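Local atomic coordinates of formate dehydrogenase subunit beta (Desulfovibrio gigas, PDB entry 1H0H), a protein that serves as the electron-transfer subunit of formate dehydrogenase, carrying three [4Fe-4S] clusters that pass electrons during the reversible oxidation of formate to carbon dioxide. Residues 2-7 with 69-74; 91-96 with 102-107; 115-118 with 122-125. All coordinates share one frame; numbering follows the deposited sequence.

In the fold
Following the chain from its N terminus, interaction 1 comes first: strand 2-7 meets the end of strand 62-70 and the cysteine loop behind it, closing a loop of 61 residues near the centre of the subunit. Interaction 2 then joins strands 92-94 and 101-103 in a short hairpin, and interaction 3 folds residues 122-125 back onto helix 113-119 across three intervening residues. The three follow in series, with none nested or crossed. Interactions 1 and 3 touch through Cys72 and Arg73 against Val124 and Tyr122, and share one cluster. Interaction 2 reaches interaction 3 through Phe103, which packs on Pro125, and stays about 5 Å from interaction 1 at the nearest atoms.

Interaction 1 of 3, residues 2-7 with 69-74; sequences KGFFVD and PDQCRH. With SF4 (iron/sulfur cluster), chain N; SF4 (iron/sulfur cluster), chain M.
Val6 and Pro69 make the tightest part of this contact. Val6 CG1 lies 3.7 Å from Pro69 CG, and the two side chains pass alongside one another, running opposite ways. The valine methyl is placed there by a first torsion that sets CG1 anti to the backbone N (chi1 -173°). Met161 of the adjoining strand 161-163 also packs on Val6, and Pro69 touches a further iron-sulfur cluster.

Toward Phe4 the packing is looser. Gln71 NE2 sits above one face of the Phe4 ring, offset toward the rim, 4.1 Å from Phe4 CE2, with the amide turned 73° from the ring plane. The glutamine chain runs extended beyond CG, which carries its amide alongside both the ring and the cluster of chain M. NE2 packs 3.7 Å from FE3 of that cluster and is buried without a hydrogen-bond partner in the model; OE1 is bonded to Lys50 NZ. Phe4 CZ approaches S4 of the same cluster at 3.7 Å. No hydrogen bond crosses between the segments, and the backbones stay well apart, with 8.9 Å from Phe4 CA to Arg73 CA. His74 CD2 stays 5.0 Å from Phe4 CE1, and the partly exposed Lys2 turns its amine to a salt bridge with Asp165.

Beyond Gln71 the loop turns to a different cluster. Cys72 SG binds FE2 of the chain N cluster at 2.3 Å, and the backbone N of His74 donates to this sulfur. Arg73 folds back to form a salt bridge from NH1 to Asp70 OD1, weak as a hydrogen bond. Such a loop, starting a Cys-x2-Cys run with Cys72 and Cys75 and packed between two cubanes, is characteristic of ferredoxin-type [4Fe-4S] domains.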
ATOM      1  N   LYS B   2       0.953  20.091 -34.599  1.00 18.63           N
ATOM      2  CA  LYS B   2       0.846  19.045 -33.609  1.00 17.44           C
ATOM      3  C   LYS B   2      -0.462  18.282 -33.591  1.00 17.59           C
ATOM      4  O   LYS B   2      -1.446  18.678 -34.197  1.00 15.43           O
ATOM      5  CB  LYS B   2       1.119  19.621 -32.207  1.00 18.25           C
ATOM      6  CG  LYS B   2       2.432  20.378 -32.126  1.00 20.61           C
ATOM      7  CD  LYS B   2       3.644  19.464 -32.311  1.00 21.10           C
ATOM      8  CE  LYS B   2       4.896  20.215 -31.855  1.00 24.24           C
ATOM      9  NZ  LYS B   2       6.167  19.519 -32.180  1.00 26.65           N
ATOM     10  N   GLY B   3      -0.427  17.151 -32.893  1.00 17.21           N
ATOM     11  CA  GLY B   3      -1.587  16.312 -32.733  1.00 18.67           C
ATOM     12  C   GLY B   3      -1.469  15.458 -31.492  1.00 17.08           C
ATOM     13  O   GLY B   3      -0.441  15.463 -30.813  1.00 18.01           O
ATOM     14  N   PHE B   4      -2.534  14.717 -31.224  1.00 17.01           N
ATOM     15  CA  PHE B   4      -2.627  13.814 -30.097  1.00 15.64           C
ATOM     16  C   PHE B   4      -3.242  12.540 -30.626  1.00 16.49           C
ATOM     17  O   PHE B   4      -4.078  12.557 -31.548  1.00 14.64           O
ATOM     18  CB  PHE B   4      -3.641  14.328 -29.048  1.00 15.41           C
ATOM     19  CG  PHE B   4      -3.252  15.592 -28.298  1.00 15.67           C
ATOM     20  CD1 PHE B   4      -3.265  16.828 -28.920  1.00 16.91           C
ATOM     21  CD2 PHE B   4      -2.966  15.543 -26.918  1.00 15.36           C
ATOM     22  CE1 PHE B   4      -2.949  18.008 -28.187  1.00 16.67           C
ATOM     23  CE2 PHE B   4      -2.655  16.701 -26.194  1.00 16.41           C
ATOM     24  CZ  PHE B   4      -2.644  17.946 -26.841  1.00 14.58           C
ATOM     25  N   PHE B   5      -2.855  11.424 -30.033  1.00 14.56           N
ATOM     26  CA  PHE B   5      -3.568  10.191 -30.255  1.00 15.58           C
ATOM     27  C   PHE B   5      -4.017   9.731 -28.863  1.00 15.71           C
ATOM     28  O   PHE B   5      -3.189   9.520 -27.990  1.00 15.53           O
ATOM     29  CB  PHE B   5      -2.715   9.112 -30.913  1.00 14.83           C
ATOM     30  CG  PHE B   5      -3.358   7.744 -30.882  1.00 14.77           C
ATOM     31  CD1 PHE B   5      -4.684   7.578 -31.257  1.00 15.56           C
ATOM     32  CD2 PHE B   5      -2.654   6.639 -30.436  1.00 15.57           C
ATOM     33  CE1 PHE B   5      -5.296   6.311 -31.230  1.00 15.44           C
ATOM     34  CE2 PHE B   5      -3.257   5.377 -30.390  1.00 16.22           C
ATOM     35  CZ  PHE B   5      -4.589   5.223 -30.798  1.00 16.46           C
ATOM     36  N   VAL B   6      -5.323   9.611 -28.661  1.00 16.06           N
ATOM     37  CA  VAL B   6      -5.841   9.134 -27.383  1.00 15.02           C
ATOM     38  C   VAL B   6      -6.390   7.717 -27.551  1.00 15.67           C
ATOM     39  O   VAL B   6      -7.405   7.499 -28.216  1.00 17.06           O
ATOM     40  CB  VAL B   6      -6.944  10.064 -26.855  1.00 15.17           C
ATOM     41  CG1 VAL B   6      -7.350   9.663 -25.444  1.00 15.85           C
ATOM     42  CG2 VAL B   6      -6.499  11.547 -26.915  1.00 13.65           C
ATOM     43  N   ASP B   7      -5.706   6.741 -26.971  1.00 14.16           N
ATOM     44  CA  ASP B   7      -6.132   5.362 -27.100  1.00 14.11           C
ATOM     45  C   ASP B   7      -6.967   5.018 -25.878  1.00 13.92           C
ATOM     46  O   ASP B   7      -6.403   4.665 -24.845  1.00 14.02           O
ATOM     47  CB  ASP B   7      -4.901   4.459 -27.202  1.00 13.73           C
ATOM     48  CG  ASP B   7      -5.246   3.013 -27.405  1.00 13.68           C
ATOM     49  OD1 ASP B   7      -6.441   2.657 -27.368  1.00 15.84           O
ATOM     50  OD2 ASP B   7      -4.369   2.147 -27.600  1.00 15.29           O
ATOM     51  N   PRO B  69     -11.350  10.441 -22.035  1.00 16.76           N
ATOM     52  CA  PRO B  69     -10.739  11.642 -21.425  1.00 15.23           C
ATOM     53  C   PRO B  69     -10.894  12.831 -22.379  1.00 16.56           C
ATOM     54  O   PRO B  69      -9.978  13.187 -23.122  1.00 15.47           O
ATOM     55  CB  PRO B  69      -9.261  11.270 -21.291  1.00 16.57           C
ATOM     56  CG  PRO B  69      -9.032  10.113 -22.151  1.00 17.08           C
ATOM     57  CD  PRO B  69     -10.360   9.562 -22.662  1.00 17.15           C
ATOM     58  N   ASP B  70     -12.059  13.460 -22.284  1.00 16.14           N
ATOM     59  CA  ASP B  70     -12.521  14.467 -23.214  1.00 16.18           C
ATOM     60  C   ASP B  70     -11.785  15.802 -23.073  1.00 15.30           C
ATOM     61  O   ASP B  70     -11.357  16.179 -21.986  1.00 15.27           O
ATOM     62  CB  ASP B  70     -14.027  14.626 -22.990  1.00 17.26           C
ATOM     63  CG  ASP B  70     -14.742  15.121 -24.190  1.00 16.43           C
ATOM     64  OD1 ASP B  70     -14.087  15.416 -25.214  1.00 16.06           O
ATOM     65  OD2 ASP B  70     -15.978  15.267 -24.182  1.00 17.86           O
ATOM     66  N   GLN B  71     -11.588  16.468 -24.199  1.00 15.34           N
ATOM     67  CA  GLN B  71     -10.970  17.777 -24.271  1.00 15.85           C
ATOM     68  C   GLN B  71     -11.245  18.285 -25.697  1.00 15.78           C
ATOM     69  O   GLN B  71     -11.663  17.520 -26.567  1.00 14.25           O
ATOM     70  CB  GLN B  71      -9.451  17.690 -24.045  1.00 16.10           C
ATOM     71  CG  GLN B  71      -8.769  16.885 -25.134  1.00 17.28           C
ATOM     72  CD  GLN B  71      -7.231  16.799 -25.017  1.00 18.57           C
ATOM     73  OE1 GLN B  71      -6.691  15.782 -24.581  1.00 18.57           O
ATOM     74  NE2 GLN B  71      -6.537  17.855 -25.438  1.00 19.59           N
ATOM     75  N   CYS B  72     -10.965  19.564 -25.931  1.00 15.87           N
ATOM     76  CA  CYS B  72     -11.095  20.159 -27.260  1.00 14.60           C
ATOM     77  C   CYS B  72     -10.344  19.310 -28.297  1.00 14.73           C
ATOM     78  O   CYS B  72      -9.260  18.805 -28.012  1.00 15.72           O
ATOM     79  CB  CYS B  72     -10.502  21.555 -27.250  1.00 14.05           C
ATOM     80  SG  CYS B  72     -10.323  22.283 -28.881  1.00 16.46           S
ATOM     81  N   ARG B  73     -10.888  19.188 -29.501  1.00 14.26           N
ATOM     82  CA  ARG B  73     -10.250  18.362 -30.534  1.00 15.69           C
ATOM     83  C   ARG B  73      -9.206  19.111 -31.352  1.00 14.77           C
ATOM     84  O   ARG B  73      -8.559  18.523 -32.185  1.00 16.47           O
ATOM     85  CB  ARG B  73     -11.296  17.852 -31.514  1.00 14.39           C
ATOM     86  CG  ARG B  73     -12.448  17.128 -30.850  1.00 15.25           C
ATOM     87  CD  ARG B  73     -12.078  15.816 -30.120  1.00 13.61           C
ATOM     88  NE  ARG B  73     -13.298  15.056 -29.868  1.00 14.41           N
ATOM     89  CZ  ARG B  73     -14.110  15.272 -28.840  1.00 12.96           C
ATOM     90  NH1 ARG B  73     -13.838  16.238 -27.943  1.00 13.36           N
ATOM     91  NH2 ARG B  73     -15.193  14.528 -28.713  1.00 13.29           N
ATOM     92  N   HIS B  74      -9.111  20.415 -31.135  1.00 14.26           N
ATOM     93  CA  HIS B  74      -8.242  21.273 -31.925  1.00 16.12           C
ATOM     94  C   HIS B  74      -8.442  21.018 -33.414  1.00 16.28           C
ATOM     95  O   HIS B  74      -7.515  20.656 -34.153  1.00 17.76           O
ATOM     96  CB  HIS B  74      -6.795  21.174 -31.443  1.00 15.63           C
ATOM     97  CG  HIS B  74      -6.619  21.756 -30.086  1.00 15.88           C
ATOM     98  ND1 HIS B  74      -6.388  23.098 -29.880  1.00 14.96           N
ATOM     99  CD2 HIS B  74      -6.753  21.199 -28.855  1.00 16.68           C
ATOM    100  CE1 HIS B  74      -6.338  23.339 -28.583  1.00 17.14           C
ATOM    101  NE2 HIS B  74      -6.536  22.198 -27.938  1.00 16.82           N
TER
HETATM  102 FE1  SF4 N1013     -15.018  22.687 -30.620  1.00 17.36          FE
HETATM  103 FE2  SF4 N1013     -12.358  22.685 -29.890  1.00 17.49          FE
HETATM  104 FE3  SF4 N1013     -13.160  22.110 -32.580  1.00 17.77          FE
HETATM  105 FE4  SF4 N1013     -13.440  24.669 -31.574  1.00 17.28          FE
HETATM  106  S1  SF4 N1013     -11.407  23.524 -31.986  1.00 17.91           S
HETATM  107  S2  SF4 N1013     -14.973  23.602 -32.718  1.00 18.19           S
HETATM  108  S3  SF4 N1013     -13.955  24.211 -29.312  1.00 19.34           S
HETATM  109  S4  SF4 N1013     -13.583  20.834 -30.617  1.00 17.78           S
HETATM  110 FE1  SF4 M1012      -3.106  20.843 -21.796  1.00 19.53          FE
HETATM  111 FE2  SF4 M1012      -4.299  18.367 -21.835  1.00 18.29          FE
HETATM  112 FE3  SF4 M1012      -5.482  20.516 -23.122  1.00 18.26          FE
HETATM  113 FE4  SF4 M1012      -5.419  20.384 -20.371  1.00 17.37          FE
HETATM  114  S1  SF4 M1012      -6.448  18.916 -21.846  1.00 19.88           S
HETATM  115  S2  SF4 M1012      -4.942  22.171 -21.729  1.00 18.20           S
HETATM  116  S3  SF4 M1012      -3.492  19.392 -19.935  1.00 17.26           S
HETATM  117  S4  SF4 M1012      -3.457  19.685 -23.706  1.00 19.87           S

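Interaction 2 of 3, residues 91-96 with 102-107; sequences AIIHDD and LFTPKT
Ala91 meets Thr104 through its carbonyl oxygen, which takes two bonds from that one residue. Thr104 N donates to Ala91 O at 3.1 Å, while Thr104 OG1 reaches Ala91 O at 2.7 Å from above the carbonyl plane. Ala91 CA also rests against Lys106 CB.

Ile92 pairs with Phe103 in an antiparallel non-hydrogen-bonded position, their side chains lying side by side. CD1 of Ile92 stands over the Phe103 ring face, 3.9 Å from the centroid and 28° off the normal, a CH-pi contact; CG1, beside the backbone N, covers the rim. Both residues also pack on Val116, and Phe103 on Cys80, a ligand of a [4Fe-4S] cluster, so this face of the two-stranded beta hairpin turns toward the cluster.

Ile93 forms the hydrogen-bonded pair with Leu102. Ile93 N donates to Leu102 O at 2.8 Å, and Leu102 N returns a bond to Ile93 O. On the other face, Ile93 CD1 meets Thr104 CG2 at 3.8 Å, the side chains crossing at about a right angle, and Ile93 CB lies 4.1 Å from Leu102 CB.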
ATOM      1  N   ALA B  91     -10.480  37.118 -31.083  1.00 16.80           N
ATOM      2  CA  ALA B  91     -11.080  36.425 -29.943  1.00 16.68           C
ATOM      3  C   ALA B  91     -10.520  35.016 -29.747  1.00 16.13           C
ATOM      4  O   ALA B  91     -10.178  34.628 -28.643  1.00 15.86           O
ATOM      5  CB  ALA B  91     -12.593  36.355 -30.111  1.00 15.61           C
ATOM      6  N   ILE B  92     -10.485  34.243 -30.832  1.00 16.48           N
ATOM      7  CA  ILE B  92      -9.950  32.891 -30.815  1.00 16.48           C
ATOM      8  C   ILE B  92      -8.767  32.869 -31.769  1.00 16.19           C
ATOM      9  O   ILE B  92      -8.930  33.173 -32.938  1.00 16.44           O
ATOM     10  CB  ILE B  92     -11.031  31.879 -31.271  1.00 16.48           C
ATOM     11  CG1 ILE B  92     -12.203  31.872 -30.278  1.00 15.68           C
ATOM     12  CG2 ILE B  92     -10.423  30.502 -31.463  1.00 14.51           C
ATOM     13  CD1 ILE B  92     -13.431  31.192 -30.779  1.00 16.92           C
ATOM     14  N   ILE B  93      -7.569  32.603 -31.238  1.00 17.54           N
ATOM     15  CA  ILE B  93      -6.356  32.508 -32.049  1.00 18.15           C
ATOM     16  C   ILE B  93      -6.193  31.094 -32.614  1.00 18.29           C
ATOM     17  O   ILE B  93      -6.429  30.095 -31.907  1.00 18.23           O
ATOM     18  CB  ILE B  93      -5.116  32.879 -31.211  1.00 19.53           C
ATOM     19  CG1 ILE B  93      -5.181  34.353 -30.826  1.00 21.00           C
ATOM     20  CG2 ILE B  93      -3.804  32.589 -31.990  1.00 21.40           C
ATOM     21  CD1 ILE B  93      -4.088  34.782 -29.812  1.00 23.83           C
ATOM     22  N   HIS B  94      -5.817  31.013 -33.891  1.00 17.80           N
ATOM     23  CA  HIS B  94      -5.474  29.734 -34.517  1.00 18.64           C
ATOM     24  C   HIS B  94      -3.958  29.764 -34.766  1.00 18.63           C
ATOM     25  O   HIS B  94      -3.476  30.446 -35.675  1.00 18.81           O
ATOM     26  CB  HIS B  94      -6.250  29.545 -35.815  1.00 18.28           C
ATOM     27  CG  HIS B  94      -6.305  28.127 -36.296  1.00 18.99           C
ATOM     28  ND1 HIS B  94      -6.784  27.791 -37.541  1.00 18.80           N
ATOM     29  CD2 HIS B  94      -5.977  26.957 -35.693  1.00 19.17           C
ATOM     30  CE1 HIS B  94      -6.729  26.478 -37.697  1.00 18.85           C
ATOM     31  NE2 HIS B  94      -6.246  25.949 -36.588  1.00 19.08           N
ATOM     32  N   ASP B  95      -3.212  29.027 -33.948  1.00 18.39           N
ATOM     33  CA  ASP B  95      -1.766  29.107 -33.980  1.00 19.98           C
ATOM     34  C   ASP B  95      -1.158  28.256 -35.068  1.00 20.85           C
ATOM     35  O   ASP B  95      -1.248  27.034 -35.033  1.00 21.54           O
ATOM     36  CB  ASP B  95      -1.192  28.710 -32.623  1.00 19.35           C
ATOM     37  CG  ASP B  95       0.299  28.832 -32.588  1.00 20.59           C
ATOM     38  OD1 ASP B  95       0.761  29.980 -32.768  1.00 21.30           O
ATOM     39  OD2 ASP B  95       1.082  27.854 -32.405  1.00 19.96           O
ATOM     40  N   ASP B  96      -0.512  28.906 -36.028  1.00 21.74           N
ATOM     41  CA  ASP B  96       0.039  28.197 -37.161  1.00 23.66           C
ATOM     42  C   ASP B  96       1.100  27.128 -36.818  1.00 23.31           C
ATOM     43  O   ASP B  96       1.103  26.045 -37.397  1.00 22.96           O
ATOM     44  CB  ASP B  96       0.556  29.151 -38.240  0.50 24.90           C
ATOM     45  CG  ASP B  96       0.984  28.417 -39.486  0.50 26.36           C
ATOM     46  OD1 ASP B  96       0.124  28.038 -40.300  0.50 27.66           O
ATOM     47  OD2 ASP B  96       2.159  28.135 -39.741  0.50 27.08           O
ATOM     48  N   LEU B 102      -6.829  28.595 -29.772  1.00 15.23           N
ATOM     49  CA  LEU B 102      -6.686  29.225 -28.489  1.00 16.94           C
ATOM     50  C   LEU B 102      -7.782  30.230 -28.168  1.00 16.88           C
ATOM     51  O   LEU B 102      -7.856  31.292 -28.787  1.00 16.98           O
ATOM     52  CB  LEU B 102      -5.308  29.883 -28.429  1.00 16.75           C
ATOM     53  CG  LEU B 102      -4.929  30.677 -27.176  1.00 18.76           C
ATOM     54  CD1 LEU B 102      -4.955  29.791 -25.925  1.00 19.54           C
ATOM     55  CD2 LEU B 102      -3.554  31.261 -27.370  1.00 19.32           C
ATOM     56  N   PHE B 103      -8.656  29.888 -27.224  1.00 17.49           N
ATOM     57  CA  PHE B 103      -9.636  30.869 -26.782  1.00 18.37           C
ATOM     58  C   PHE B 103      -8.883  31.842 -25.896  1.00 18.41           C
ATOM     59  O   PHE B 103      -8.180  31.432 -24.970  1.00 20.55           O
ATOM     60  CB  PHE B 103     -10.754  30.251 -25.942  1.00 16.91           C
ATOM     61  CG  PHE B 103     -11.921  29.731 -26.732  1.00 16.40           C
ATOM     62  CD1 PHE B 103     -11.740  29.038 -27.906  1.00 15.63           C
ATOM     63  CD2 PHE B 103     -13.209  29.896 -26.248  1.00 16.46           C
ATOM     64  CE1 PHE B 103     -12.812  28.530 -28.580  1.00 16.30           C
ATOM     65  CE2 PHE B 103     -14.294  29.385 -26.921  1.00 16.75           C
ATOM     66  CZ  PHE B 103     -14.111  28.703 -28.084  1.00 16.52           C
ATOM     67  N   THR B 104      -9.041  33.120 -26.164  1.00 17.70           N
ATOM     68  CA  THR B 104      -8.404  34.135 -25.349  1.00 18.21           C
ATOM     69  C   THR B 104      -9.458  34.855 -24.511  1.00 18.52           C
ATOM     70  O   THR B 104     -10.651  34.720 -24.746  1.00 17.90           O
ATOM     71  CB  THR B 104      -7.665  35.161 -26.253  1.00 17.89           C
ATOM     72  OG1 THR B 104      -8.620  35.995 -26.950  1.00 18.22           O
ATOM     73  CG2 THR B 104      -6.936  34.488 -27.377  1.00 17.98           C
ATOM     74  N   PRO B 105      -9.028  35.630 -23.530  1.00 19.59           N
ATOM     75  CA  PRO B 105      -9.965  36.460 -22.763  1.00 19.36           C
ATOM     76  C   PRO B 105     -10.727  37.440 -23.656  1.00 19.25           C
ATOM     77  O   PRO B 105     -11.788  37.913 -23.232  1.00 20.38           O
ATOM     78  CB  PRO B 105      -9.051  37.236 -21.820  1.00 19.75           C
ATOM     79  CG  PRO B 105      -7.878  36.301 -21.637  1.00 21.27           C
ATOM     80  CD  PRO B 105      -7.640  35.754 -23.042  1.00 20.69           C
ATOM     81  N   LYS B 106     -10.208  37.752 -24.839  1.00 18.73           N
ATOM     82  CA  LYS B 106     -10.919  38.624 -25.755  1.00 18.86           C
ATOM     83  C   LYS B 106     -12.313  38.088 -26.054  1.00 17.78           C
ATOM     84  O   LYS B 106     -13.164  38.821 -26.564  1.00 17.75           O
ATOM     85  CB  LYS B 106     -10.139  38.853 -27.056  1.00 21.67           C
ATOM     86  CG  LYS B 106      -8.891  39.716 -26.912  1.00 23.14           C
ATOM     87  CD  LYS B 106      -9.103  41.112 -27.458  1.00 25.97           C
ATOM     88  CE  LYS B 106      -7.955  41.530 -28.403  1.00 27.76           C
ATOM     89  NZ  LYS B 106      -6.634  40.936 -28.025  1.00 28.44           N
ATOM     90  N   THR B 107     -12.558  36.815 -25.758  1.00 17.11           N
ATOM     91  CA  THR B 107     -13.904  36.283 -25.937  1.00 17.66           C
ATOM     92  C   THR B 107     -14.931  37.034 -25.108  1.00 17.84           C
ATOM     93  O   THR B 107     -16.111  37.029 -25.440  1.00 18.57           O
ATOM     94  CB  THR B 107     -13.997  34.780 -25.612  1.00 18.17           C
ATOM     95  OG1 THR B 107     -13.346  34.503 -24.365  1.00 18.42           O
ATOM     96  CG2 THR B 107     -13.257  33.962 -26.635  1.00 18.05           C
TER

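Interaction 3 of 3, residues 115-118 with 122-125; sequences SVIS and YDVP. With SF4 (iron/sulfur cluster), chain N.
Ile117 and Pro125 bring the two backbones to within 5.7 Å, measured between their CA atoms. Residues 115-118 belong to helix 113-119, whereas 122-125 form neither helix nor strand. The chain reverses over the three residues between them, and Asp123 adopts a left-handed helical backbone (phi 54°, psi 48°) that helps turn it back alongside the helix. No hydrogen bond joins the segments; what touches is chiefly the Ile117 side chain against Pro125.

Ile117 carries that packing. CG2 approaches Pro125 O at 3.7 Å, while CG1 and CD1 each lie 4.0 Å from the same oxygen, so the aliphatic branches gather beside one carbonyl. With CG1 anti to the carbonyl carbon (chi1 -61°), CG1 also comes to 4.3 Å from Pro125 CB.

The reversal contains Cys120, a ligand of the [4Fe-4S] cluster of chain N, whose other ligands are Cys72, Cys75 and Cys80. A cysteine remote in sequence from the other three and followed directly by proline is a familiar feature of ferredoxin-type clusters, and Tyr122 and Pro125 line this site. Pro125 lies between helix and cluster, its CD 3.6 Å from S3. Tyr122 CD2 stands 3.5 Å from S4, with the ring oblique to the sulfur, and its hydroxyl is hydrogen-bonded to Asp191.

Asp123 touches the helix more loosely, OD1 being 4.2 Å from Ile117 CG2 where the two side chains meet at a slant. Its carboxylate is engaged elsewhere: OD2 makes a salt bridge with Arg126, and OD1 is hydrogen-bonded to a buffer molecule probably from the crystallisation liquor.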
ATOM      1  N   SER B 115     -23.532  31.312 -30.372  1.00 17.86           N
ATOM      2  CA  SER B 115     -23.312  30.786 -31.701  1.00 17.83           C
ATOM      3  C   SER B 115     -21.958  30.110 -31.760  1.00 16.61           C
ATOM      4  O   SER B 115     -21.802  29.105 -32.451  1.00 15.17           O
ATOM      5  CB  SER B 115     -23.385  31.900 -32.748  1.00 18.65           C
ATOM      6  OG  SER B 115     -24.737  32.290 -32.999  1.00 19.29           O
ATOM      7  N   VAL B 116     -20.996  30.650 -31.012  1.00 17.80           N
ATOM      8  CA  VAL B 116     -19.642  30.083 -30.952  1.00 16.85           C
ATOM      9  C   VAL B 116     -19.741  28.689 -30.313  1.00 17.26           C
ATOM     10  O   VAL B 116     -19.222  27.718 -30.858  1.00 16.51           O
ATOM     11  CB  VAL B 116     -18.684  31.004 -30.151  1.00 17.27           C
ATOM     12  CG1 VAL B 116     -17.285  30.371 -29.949  1.00 15.60           C
ATOM     13  CG2 VAL B 116     -18.556  32.336 -30.847  1.00 16.82           C
ATOM     14  N   ILE B 117     -20.456  28.582 -29.194  1.00 17.02           N
ATOM     15  CA  ILE B 117     -20.579  27.293 -28.507  1.00 16.36           C
ATOM     16  C   ILE B 117     -21.355  26.297 -29.367  1.00 17.28           C
ATOM     17  O   ILE B 117     -20.922  25.163 -29.508  1.00 15.41           O
ATOM     18  CB  ILE B 117     -21.216  27.447 -27.112  1.00 15.69           C
ATOM     19  CG1 ILE B 117     -20.349  28.348 -26.236  1.00 14.82           C
ATOM     20  CG2 ILE B 117     -21.393  26.077 -26.402  1.00 15.80           C
ATOM     21  CD1 ILE B 117     -20.950  28.610 -24.836  1.00 16.14           C
ATOM     22  N   SER B 118     -22.458  26.732 -29.988  1.00 16.58           N
ATOM     23  CA  SER B 118     -23.231  25.803 -30.821  1.00 17.97           C
ATOM     24  C   SER B 118     -22.473  25.357 -32.074  1.00 17.46           C
ATOM     25  O   SER B 118     -22.778  24.306 -32.613  1.00 18.46           O
ATOM     26  CB  SER B 118     -24.615  26.336 -31.231  1.00 18.97           C
ATOM     27  OG  SER B 118     -24.529  27.536 -31.962  0.50 19.16           O
ATOM     28  N   TYR B 122     -18.501  19.176 -31.019  1.00 17.83           N
ATOM     29  CA  TYR B 122     -18.165  18.352 -29.881  1.00 16.59           C
ATOM     30  C   TYR B 122     -18.640  18.916 -28.548  1.00 16.84           C
ATOM     31  O   TYR B 122     -18.364  18.345 -27.498  1.00 17.07           O
ATOM     32  CB  TYR B 122     -16.643  18.116 -29.868  1.00 16.23           C
ATOM     33  CG  TYR B 122     -16.178  17.583 -31.198  1.00 15.95           C
ATOM     34  CD1 TYR B 122     -16.388  16.252 -31.528  1.00 15.71           C
ATOM     35  CD2 TYR B 122     -15.604  18.420 -32.150  1.00 17.04           C
ATOM     36  CE1 TYR B 122     -16.004  15.759 -32.732  1.00 16.34           C
ATOM     37  CE2 TYR B 122     -15.223  17.939 -33.382  1.00 16.22           C
ATOM     38  CZ  TYR B 122     -15.421  16.600 -33.654  1.00 16.88           C
ATOM     39  OH  TYR B 122     -15.062  16.071 -34.844  1.00 19.42           O
ATOM     40  N   ASP B 123     -19.312  20.053 -28.607  1.00 17.68           N
ATOM     41  CA  ASP B 123     -19.873  20.723 -27.446  1.00 17.69           C
ATOM     42  C   ASP B 123     -18.832  20.966 -26.363  1.00 17.64           C
ATOM     43  O   ASP B 123     -19.057  20.666 -25.202  1.00 19.91           O
ATOM     44  CB  ASP B 123     -21.057  19.925 -26.885  1.00 17.61           C
ATOM     45  CG  ASP B 123     -21.791  20.689 -25.827  1.00 18.44           C
ATOM     46  OD1 ASP B 123     -21.846  21.932 -25.941  1.00 17.24           O
ATOM     47  OD2 ASP B 123     -22.312  20.133 -24.840  1.00 18.71           O
ATOM     48  N   VAL B 124     -17.682  21.495 -26.767  1.00 16.32           N
ATOM     49  CA  VAL B 124     -16.560  21.710 -25.870  1.00 16.30           C
ATOM     50  C   VAL B 124     -16.436  23.061 -25.119  1.00 17.03           C
ATOM     51  O   VAL B 124     -16.245  23.034 -23.901  1.00 19.01           O
ATOM     52  CB  VAL B 124     -15.221  21.335 -26.567  1.00 16.67           C
ATOM     53  CG1 VAL B 124     -14.006  21.762 -25.735  1.00 16.48           C
ATOM     54  CG2 VAL B 124     -15.178  19.832 -26.851  1.00 15.39           C
ATOM     55  N   PRO B 125     -16.550  24.210 -25.791  1.00 17.40           N
ATOM     56  CA  PRO B 125     -16.292  25.519 -25.148  1.00 16.86           C
ATOM     57  C   PRO B 125     -17.264  25.881 -24.037  1.00 16.42           C
ATOM     58  O   PRO B 125     -18.447  25.576 -24.138  1.00 15.35           O
ATOM     59  CB  PRO B 125     -16.496  26.538 -26.277  1.00 17.20           C
ATOM     60  CG  PRO B 125     -16.781  25.793 -27.511  1.00 16.35           C
ATOM     61  CD  PRO B 125     -16.931  24.350 -27.210  1.00 15.26           C
TER
HETATM   62 FE1  SF4 N1013     -15.018  22.687 -30.620  1.00 17.36          FE
HETATM   63 FE2  SF4 N1013     -12.358  22.685 -29.890  1.00 17.49          FE
HETATM   64 FE3  SF4 N1013     -13.160  22.110 -32.580  1.00 17.77          FE
HETATM   65 FE4  SF4 N1013     -13.440  24.669 -31.574  1.00 17.28          FE
HETATM   66  S1  SF4 N1013     -11.407  23.524 -31.986  1.00 17.91           S
HETATM   67  S2  SF4 N1013     -14.973  23.602 -32.718  1.00 18.19           S
HETATM   68  S3  SF4 N1013     -13.955  24.211 -29.312  1.00 19.34           S
HETATM   69  S4  SF4 N1013     -13.583  20.834 -30.617  1.00 17.78           S